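Local structure of probable TonB-dependent siderophore receptor PiuA (Acinetobacter baumannii, 5FP1) at residues D306-V311 and F379-S384; L315-L320 and T388-S393. The protein probably takes up iron by binding iron-chelating siderophores, possibly ferric enterobactin, at the outer membrane, as a TonB-dependent receptor. All blocks are in the same frame, centred on the assembly; numbering follows the deposited sequence.

Contact 1: residues D306-V311 and F379-S384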
ATOM      1  N   ASP A 306     -22.516   6.140 -10.330  1.00 14.94           N
ATOM      2  CA  ASP A 306     -22.845   6.444  -8.926  1.00 14.55           C
ATOM      3  C   ASP A 306     -24.164   5.792  -8.523  1.00 16.02           C
ATOM      4  O   ASP A 306     -24.975   6.393  -7.817  1.00 16.54           O
ATOM      5  CB  ASP A 306     -22.916   7.944  -8.763  1.00 15.38           C
ATOM      6  CG  ASP A 306     -22.812   8.398  -7.315  1.00 19.53           C
ATOM      7  OD1 ASP A 306     -22.293   7.665  -6.473  1.00 18.51           O
ATOM      8  OD2 ASP A 306     -23.221   9.516  -7.044  1.00 21.58           O
ATOM      9  N   SER A 307     -24.395   4.577  -9.031  1.00 16.53           N
ATOM     10  CA  SER A 307     -25.600   3.778  -8.733  1.00 15.56           C
ATOM     11  C   SER A 307     -26.921   4.498  -9.058  1.00 18.92           C
ATOM     12  O   SER A 307     -27.943   4.209  -8.469  1.00 18.69           O
ATOM     13  CB  SER A 307     -25.596   3.282  -7.275  1.00 18.60           C
ATOM     14  OG  SER A 307     -24.383   2.581  -6.997  1.00 17.32           O
ATOM     15  N   LYS A 308     -26.910   5.422 -10.004  1.00 16.35           N
ATOM     16  CA  LYS A 308     -28.115   6.156 -10.310  1.00 18.48           C
ATOM     17  C   LYS A 308     -29.109   5.406 -11.178  1.00 23.24           C
ATOM     18  O   LYS A 308     -30.206   5.906 -11.391  1.00 20.91           O
ATOM     19  CB  LYS A 308     -27.776   7.464 -10.997  1.00 18.17           C
ATOM     20  CG  LYS A 308     -26.962   8.415 -10.129  1.00 20.98           C
ATOM     21  CD  LYS A 308     -27.824   9.076  -9.071  1.00 23.58           C
ATOM     22  CE  LYS A 308     -26.941   9.943  -8.194  1.00 27.53           C
ATOM     23  NZ  LYS A 308     -27.642  10.335  -6.959  1.00 31.66           N
ATOM     24  N   GLY A 309     -28.738   4.243 -11.697  1.00 20.06           N
ATOM     25  CA  GLY A 309     -29.674   3.426 -12.467  1.00 22.24           C
ATOM     26  C   GLY A 309     -29.618   3.659 -13.981  1.00 21.64           C
ATOM     27  O   GLY A 309     -30.348   3.036 -14.726  1.00 20.99           O
ATOM     28  N   ASN A 310     -28.770   4.569 -14.448  1.00 16.58           N
ATOM     29  CA  ASN A 310     -28.718   4.843 -15.874  1.00 20.23           C
ATOM     30  C   ASN A 310     -28.160   3.687 -16.636  1.00 20.54           C
ATOM     31  O   ASN A 310     -28.461   3.524 -17.823  1.00 17.93           O
ATOM     32  CB  ASN A 310     -27.968   6.150 -16.213  1.00 18.39           C
ATOM     33  CG  ASN A 310     -28.531   7.330 -15.480  1.00 20.36           C
ATOM     34  OD1 ASN A 310     -29.695   7.702 -15.652  1.00 22.38           O
ATOM     35  ND2 ASN A 310     -27.722   7.914 -14.629  1.00 16.63           N
ATOM     36  N   VAL A 311     -27.396   2.849 -15.953  1.00 16.98           N
ATOM     37  CA  VAL A 311     -26.833   1.659 -16.565  1.00 16.62           C
ATOM     38  C   VAL A 311     -27.928   0.759 -17.195  1.00 17.80           C
ATOM     39  O   VAL A 311     -27.709   0.142 -18.224  1.00 16.99           O
ATOM     40  CB  VAL A 311     -26.001   0.863 -15.545  1.00 19.11           C
ATOM     41  CG1 VAL A 311     -25.649  -0.515 -16.063  1.00 19.80           C
ATOM     42  CG2 VAL A 311     -24.738   1.649 -15.183  1.00 18.37           C
ATOM     43  N   PHE A 379     -23.813  17.410 -13.004  1.00 19.25           N
ATOM     44  CA  PHE A 379     -25.113  17.799 -13.548  1.00 18.45           C
ATOM     45  C   PHE A 379     -25.751  16.653 -14.341  1.00 20.47           C
ATOM     46  O   PHE A 379     -25.056  15.762 -14.865  1.00 18.16           O
ATOM     47  CB  PHE A 379     -24.946  19.052 -14.432  1.00 19.41           C
ATOM     48  CG  PHE A 379     -24.321  20.229 -13.724  1.00 21.99           C
ATOM     49  CD1 PHE A 379     -24.946  20.826 -12.641  1.00 22.21           C
ATOM     50  CD2 PHE A 379     -23.112  20.755 -14.161  1.00 21.58           C
ATOM     51  CE1 PHE A 379     -24.360  21.896 -11.986  1.00 26.80           C
ATOM     52  CE2 PHE A 379     -22.536  21.837 -13.522  1.00 22.72           C
ATOM     53  CZ  PHE A 379     -23.151  22.403 -12.435  1.00 21.18           C
ATOM     54  N   TYR A 380     -27.079  16.674 -14.417  1.00 20.51           N
ATOM     55  CA  TYR A 380     -27.858  15.732 -15.223  1.00 20.76           C
ATOM     56  C   TYR A 380     -27.600  14.285 -14.835  1.00 18.76           C
ATOM     57  O   TYR A 380     -27.364  13.439 -15.690  1.00 20.76           O
ATOM     58  CB  TYR A 380     -27.595  15.921 -16.719  1.00 23.17           C
ATOM     59  CG  TYR A 380     -27.820  17.338 -17.145  1.00 23.36           C
ATOM     60  CD1 TYR A 380     -29.088  17.894 -17.104  1.00 29.67           C
ATOM     61  CD2 TYR A 380     -26.767  18.142 -17.536  1.00 27.72           C
ATOM     62  CE1 TYR A 380     -29.297  19.214 -17.457  1.00 31.45           C
ATOM     63  CE2 TYR A 380     -26.964  19.463 -17.876  1.00 30.64           C
ATOM     64  CZ  TYR A 380     -28.234  19.981 -17.845  1.00 32.72           C
ATOM     65  OH  TYR A 380     -28.424  21.275 -18.189  1.00 37.35           O
ATOM     66  N   SER A 381     -27.664  13.997 -13.549  1.00 18.86           N
ATOM     67  CA  SER A 381     -27.428  12.646 -13.075  1.00 21.07           C
ATOM     68  C   SER A 381     -28.514  11.669 -13.535  1.00 21.58           C
ATOM     69  O   SER A 381     -28.356  10.457 -13.407  1.00 23.09           O
ATOM     70  CB  SER A 381     -27.324  12.637 -11.575  1.00 22.63           C
ATOM     71  OG  SER A 381     -28.544  12.955 -10.985  1.00 20.57           O
ATOM     72  N   ASP A 382     -29.611  12.201 -14.063  1.00 22.32           N
ATOM     73  CA  ASP A 382     -30.642  11.381 -14.694  1.00 23.85           C
ATOM     74  C   ASP A 382     -30.502  11.277 -16.225  1.00 26.45           C
ATOM     75  O   ASP A 382     -31.366  10.689 -16.900  1.00 24.21           O
ATOM     76  CB  ASP A 382     -32.039  11.905 -14.336  1.00 26.91           C
ATOM     77  CG  ASP A 382     -32.311  13.295 -14.909  1.00 27.79           C
ATOM     78  OD1 ASP A 382     -31.441  13.897 -15.572  1.00 27.67           O
ATOM     79  OD2 ASP A 382     -33.414  13.808 -14.676  1.00 34.36           O
ATOM     80  N   CYS A 383     -29.407  11.801 -16.764  1.00 22.04           N
ATOM     81  CA  CYS A 383     -29.098  11.710 -18.195  1.00 24.85           C
ATOM     82  C   CYS A 383     -30.232  12.252 -19.095  1.00 27.74           C
ATOM     83  O   CYS A 383     -30.425  11.793 -20.219  1.00 25.70           O
ATOM     84  CB  CYS A 383     -28.697  10.282 -18.582  1.00 24.38           C
ATOM     85  SG  CYS A 383     -27.241   9.683 -17.673  1.00 25.60           S
ATOM     86  N   SER A 384     -30.941  13.259 -18.604  1.00 28.16           N
ATOM     87  CA  SER A 384     -32.088  13.825 -19.334  1.00 31.85           C
ATOM     88  C   SER A 384     -31.647  14.785 -20.432  1.00 30.14           C
ATOM     89  O   SER A 384     -32.397  15.091 -21.339  1.00 29.87           O
ATOM     90  CB  SER A 384     -33.005  14.574 -18.350  1.00 32.06           C
ATOM     91  OG  SER A 384     -32.292  15.581 -17.655  1.00 32.10           O
TER

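Contact 2: residues L315-L320 and T388-S393. With PO4 (phosphate ion), chain B.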
ATOM      1  N   LEU A 315     -26.824   3.898 -20.338  1.00 17.36           N
ATOM      2  CA  LEU A 315     -26.078   5.136 -20.172  1.00 17.34           C
ATOM      3  C   LEU A 315     -25.262   5.130 -18.850  1.00 18.11           C
ATOM      4  O   LEU A 315     -25.554   4.386 -17.918  1.00 16.51           O
ATOM      5  CB  LEU A 315     -27.039   6.331 -20.212  1.00 17.71           C
ATOM      6  CG  LEU A 315     -27.766   6.564 -21.566  1.00 17.80           C
ATOM      7  CD1 LEU A 315     -28.845   7.621 -21.391  1.00 18.93           C
ATOM      8  CD2 LEU A 315     -26.772   6.935 -22.643  1.00 19.48           C
ATOM      9  N   VAL A 316     -24.231   5.969 -18.803  1.00 18.57           N
ATOM     10  CA  VAL A 316     -23.388   6.150 -17.618  1.00 17.52           C
ATOM     11  C   VAL A 316     -23.162   7.617 -17.374  1.00 17.11           C
ATOM     12  O   VAL A 316     -22.613   8.324 -18.239  1.00 18.67           O
ATOM     13  CB  VAL A 316     -22.010   5.466 -17.811  1.00 17.31           C
ATOM     14  CG1 VAL A 316     -21.041   5.777 -16.648  1.00 18.23           C
ATOM     15  CG2 VAL A 316     -22.186   3.989 -17.952  1.00 16.65           C
ATOM     16  N   TRP A 317     -23.556   8.068 -16.185  1.00 15.38           N
ATOM     17  CA  TRP A 317     -23.362   9.435 -15.731  1.00 16.34           C
ATOM     18  C   TRP A 317     -21.949   9.616 -15.178  1.00 17.41           C
ATOM     19  O   TRP A 317     -21.505   8.807 -14.374  1.00 17.52           O
ATOM     20  CB  TRP A 317     -24.348   9.755 -14.620  1.00 17.18           C
ATOM     21  CG  TRP A 317     -24.208  11.114 -14.009  1.00 16.78           C
ATOM     22  CD1 TRP A 317     -24.198  12.306 -14.660  1.00 19.43           C
ATOM     23  CD2 TRP A 317     -24.092  11.426 -12.612  1.00 16.79           C
ATOM     24  NE1 TRP A 317     -24.057  13.339 -13.767  1.00 19.60           N
ATOM     25  CE2 TRP A 317     -23.988  12.828 -12.503  1.00 17.57           C
ATOM     26  CE3 TRP A 317     -24.087  10.665 -11.449  1.00 18.40           C
ATOM     27  CZ2 TRP A 317     -23.885  13.481 -11.275  1.00 19.81           C
ATOM     28  CZ3 TRP A 317     -23.979  11.323 -10.221  1.00 16.70           C
ATOM     29  CH2 TRP A 317     -23.878  12.710 -10.153  1.00 19.22           C
ATOM     30  N   HIS A 318     -21.250  10.655 -15.629  1.00 15.65           N
ATOM     31  CA  HIS A 318     -19.871  10.910 -15.197  1.00 17.21           C
ATOM     32  C   HIS A 318     -19.829  11.625 -13.827  1.00 17.30           C
ATOM     33  O   HIS A 318     -19.443  12.784 -13.760  1.00 18.86           O
ATOM     34  CB  HIS A 318     -19.119  11.827 -16.165  1.00 17.58           C
ATOM     35  CG  HIS A 318     -18.923  11.289 -17.549  1.00 20.61           C
ATOM     36  ND1 HIS A 318     -18.149  10.179 -17.828  1.00 22.04           N
ATOM     37  CD2 HIS A 318     -19.335  11.771 -18.750  1.00 19.94           C
ATOM     38  CE1 HIS A 318     -18.108   9.993 -19.140  1.00 22.35           C
ATOM     39  NE2 HIS A 318     -18.824  10.942 -19.720  1.00 20.71           N
ATOM     40  N   ARG A 319     -20.173  10.913 -12.745  1.00 15.85           N
ATOM     41  CA  ARG A 319     -20.101  11.446 -11.388  1.00 16.24           C
ATOM     42  C   ARG A 319     -18.692  11.914 -11.093  1.00 15.63           C
ATOM     43  O   ARG A 319     -17.741  11.202 -11.356  1.00 16.58           O
ATOM     44  CB  ARG A 319     -20.516  10.382 -10.362  1.00 16.88           C
ATOM     45  CG  ARG A 319     -20.109  10.678  -8.928  1.00 18.36           C
ATOM     46  CD  ARG A 319     -20.781  11.901  -8.291  1.00 17.12           C
ATOM     47  NE  ARG A 319     -20.003  12.266  -7.108  1.00 17.98           N
ATOM     48  CZ  ARG A 319     -20.186  11.811  -5.870  1.00 18.92           C
ATOM     49  NH1 ARG A 319     -21.206  11.042  -5.564  1.00 20.49           N
ATOM     50  NH2 ARG A 319     -19.347  12.177  -4.923  1.00 19.41           N
ATOM     51  N   LEU A 320     -18.567  13.133 -10.576  1.00 15.91           N
ATOM     52  CA  LEU A 320     -17.250  13.727 -10.298  1.00 16.66           C
ATOM     53  C   LEU A 320     -16.835  13.481  -8.841  1.00 15.41           C
ATOM     54  O   LEU A 320     -17.634  13.694  -7.926  1.00 16.86           O
ATOM     55  CB  LEU A 320     -17.262  15.245 -10.574  1.00 16.02           C
ATOM     56  CG  LEU A 320     -15.936  15.995 -10.359  1.00 15.72           C
ATOM     57  CD1 LEU A 320     -15.798  17.114 -11.407  1.00 18.97           C
ATOM     58  CD2 LEU A 320     -15.824  16.556  -8.965  1.00 16.85           C
ATOM     59  N   THR A 388     -24.317  18.876 -22.763  1.00 22.75           N
ATOM     60  CA  THR A 388     -23.014  19.224 -22.192  1.00 22.52           C
ATOM     61  C   THR A 388     -22.209  17.965 -21.771  1.00 24.24           C
ATOM     62  O   THR A 388     -21.247  18.055 -21.005  1.00 21.04           O
ATOM     63  CB  THR A 388     -23.179  20.225 -21.039  1.00 23.20           C
ATOM     64  OG1 THR A 388     -24.105  19.713 -20.081  1.00 21.65           O
ATOM     65  CG2 THR A 388     -23.720  21.589 -21.582  1.00 27.03           C
ATOM     66  N   ASN A 389     -22.620  16.810 -22.303  1.00 19.39           N
ATOM     67  CA  ASN A 389     -21.832  15.584 -22.289  1.00 22.12           C
ATOM     68  C   ASN A 389     -21.648  14.912 -20.909  1.00 20.02           C
ATOM     69  O   ASN A 389     -20.691  14.145 -20.739  1.00 18.14           O
ATOM     70  CB  ASN A 389     -20.467  15.816 -22.932  1.00 21.09           C
ATOM     71  CG  ASN A 389     -20.564  16.519 -24.281  1.00 25.76           C
ATOM     72  OD1 ASN A 389     -21.348  16.115 -25.105  1.00 21.88           O
ATOM     73  ND2 ASN A 389     -19.739  17.550 -24.509  1.00 23.41           N
ATOM     74  N   TRP A 390     -22.595  15.146 -19.999  1.00 18.44           N
ATOM     75  CA  TRP A 390     -22.536  14.629 -18.641  1.00 22.75           C
ATOM     76  C   TRP A 390     -22.761  13.134 -18.514  1.00 20.05           C
ATOM     77  O   TRP A 390     -22.444  12.577 -17.466  1.00 19.17           O
ATOM     78  CB  TRP A 390     -23.463  15.419 -17.670  1.00 19.17           C
ATOM     79  CG  TRP A 390     -22.743  16.583 -17.133  1.00 20.47           C
ATOM     80  CD1 TRP A 390     -22.679  17.845 -17.690  1.00 20.88           C
ATOM     81  CD2 TRP A 390     -21.840  16.586 -16.033  1.00 17.30           C
ATOM     82  NE1 TRP A 390     -21.831  18.632 -16.965  1.00 19.85           N
ATOM     83  CE2 TRP A 390     -21.289  17.882 -15.952  1.00 18.61           C
ATOM     84  CE3 TRP A 390     -21.456  15.623 -15.089  1.00 19.47           C
ATOM     85  CZ2 TRP A 390     -20.382  18.234 -14.977  1.00 19.91           C
ATOM     86  CZ3 TRP A 390     -20.560  15.986 -14.100  1.00 18.63           C
ATOM     87  CH2 TRP A 390     -20.022  17.269 -14.057  1.00 20.17           C
ATOM     88  N   CYS A 391     -23.365  12.506 -19.526  1.00 18.79           N
ATOM     89  CA  CYS A 391     -23.495  11.071 -19.585  1.00 19.65           C
ATOM     90  C   CYS A 391     -22.919  10.558 -20.881  1.00 21.10           C
ATOM     91  O   CYS A 391     -22.907  11.265 -21.892  1.00 19.29           O
ATOM     92  CB  CYS A 391     -24.955  10.625 -19.503  1.00 20.29           C
ATOM     93  SG  CYS A 391     -25.804  11.195 -18.028  1.00 24.15           S
ATOM     94  N   THR A 392     -22.462   9.320 -20.856  1.00 17.79           N
ATOM     95  CA  THR A 392     -21.931   8.680 -22.052  1.00 20.70           C
ATOM     96  C   THR A 392     -22.622   7.331 -22.267  1.00 19.21           C
ATOM     97  O   THR A 392     -23.452   6.896 -21.441  1.00 20.45           O
ATOM     98  CB  THR A 392     -20.395   8.548 -21.963  1.00 22.28           C
ATOM     99  OG1 THR A 392     -19.863   8.228 -23.245  1.00 23.93           O
ATOM    100  CG2 THR A 392     -19.979   7.476 -20.975  1.00 21.53           C
ATOM    101  N   SER A 393     -22.293   6.657 -23.359  1.00 18.39           N
ATOM    102  CA  SER A 393     -22.904   5.375 -23.658  1.00 18.09           C
ATOM    103  C   SER A 393     -22.303   4.267 -22.784  1.00 16.24           C
ATOM    104  O   SER A 393     -21.096   4.213 -22.588  1.00 17.22           O
ATOM    105  CB  SER A 393     -22.733   5.026 -25.154  1.00 17.99           C
ATOM    106  OG  SER A 393     -23.524   3.898 -25.468  1.00 22.10           O
TER
HETATM  107  P   PO4 B1716     -22.149   8.569  -3.165  1.00 76.68           P
HETATM  108  O1  PO4 B1716     -23.422   8.485  -3.980  1.00 57.43           O
HETATM  109  O2  PO4 B1716     -20.985   8.529  -4.131  1.00 48.93           O
HETATM  110  O3  PO4 B1716     -22.054   7.395  -2.191  1.00 58.84           O
HETATM  111  O4  PO4 B1716     -22.124   9.875  -2.389  1.00 73.89           O
HETATM  112  O   HOH W   1     -19.005  12.635 -21.963  1.00 21.72           O

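Contact 1: residues D306-V311 and F379-S384
The carboxamide of Asn310 lies against Cys383, whose SG sits over one face of the group almost directly above CG, 3.5 Å away. At the amide's edge is the carbonyl of Ser381: Asn310 ND2 donates to Ser381 O over 2.9 Å, with the oxygen only 9° out of the amide plane and the N-H pointing nearly straight at it (164°). The other end of the amide, OD1, lies beside the Asp382 carbonyl, with Asn310 OD1 and Asp382 O 3.6 Å apart. Lys313 NZ bonds Asp382 O and, weakly, Asn310 OD1, and its charge probably offsets the closeness of the two oxygens. The amide is fixed further by a second bond from Asn310 ND2 to Asp305 OD1. Asn310 CG stands anti to its own carbonyl carbon (chi1 -55°), beside the backbone N, which places CG against Cys383 SG.

The backbone opposite is a type I beta turn from Tyr380 to Cys383, closed by Cys383 N to Tyr380 O at 2.8 Å. An Asx turn overlaps its end, in which Asp382 OD1 accepts from Ser384 N and also from Ser384 OG (2.8 Å), both reaching it from the same face of the carboxylate. The two segments belong to separate loops of the TonB-dependent receptor barrel: 306-311 lies between strand 284-304 and strand 315-341, whereas the loop holding 379-384 runs from the short strand 374-375 to the short strand 391-393. Such long loops at this end of the barrel are probably extracellular.

Lys308 adds a packing contact at the exposed margin. Its chain bends at chi2, and its aliphatic part runs past the turn: Lys308 CB is 3.9 Å from Ser381 O, and farther out Lys308 CE comes within 4.3 Å of Ser381 CB. Underneath, Lys308, Asn310 and Ser381 all touch the Trp317 side chain.

Contact 2: residues L315-L320 and T388-S393
Trp317 has CG anti to its backbone N (chi1 177°) and His318 has CG anti to its carbonyl carbon (chi1 -63°); with chi2 turning the rings, the Trp317 indole lies alongside that of Trp390 and the His318 imidazole meets Thr392. The backbones form a short antiparallel beta ladder, in which 391-393 adds to the start of the barrel strand 315-341. Val316 and Thr392 are its hydrogen-bonded pair, each donating to the other (Thr392 N to Val316 O, 2.8 Å). Two residues further along 315-320, and two back along 388-393, His318 N bonds Trp390 O at 2.9 Å, almost straight. His318 is also the centre of an inverse gamma turn, closed by a weak bond from Arg319 N to Trp317 O.

On one face of the ladder, Trp317 and Cys391 form a non-hydrogen-bonded pair. Cys391 SG comes to the edge of the indole, 3.9 Å from Trp317 CD1, a sulfur-aromatic contact. The two tryptophans point the same way with planes at 36°, and Trp317 NE1, which is engaged by Phe379 O, approaches Trp390 CE3 at 3.7 Å. Trp390 NE1 bonds Asp404 OD2.

Val316 and Thr392 share the other face. The His318 side chain crosses that of Thr392 at about a right angle, with His318 CE1 3.6 Å from Thr392 CG2. Asn389 O lies in the plane of the imidazole at its edge; a water donates to Asn389 O at 2.6 Å and is hydrogen-bonded to His318 NE2 at 2.8 Å.

Contacts 1 and 2 have centres about 7 Å apart and are joined covalently: Cys383 SG of contact 1 and Cys391 SG of contact 2 form a 2.1 Å disulfide. Trp317 is the second connection. Its NE1 lies 2.8 Å from Phe379 O, a probable hydrogen bond, and its CE2 meets Ser381 CB at 3.5 Å, so the indole of contact 2 underlies the turn of contact 1. The salt bridge between Asp306 OD2 and Arg319 NH1 ties 306-311 to 315-320 beside a phosphate, probably from the crystallisation liquor. Arg319 NH1 bonds phosphate O2 weakly at 2.9 Å, and the phosphate is also hydrogen-bonded to His700 NE2.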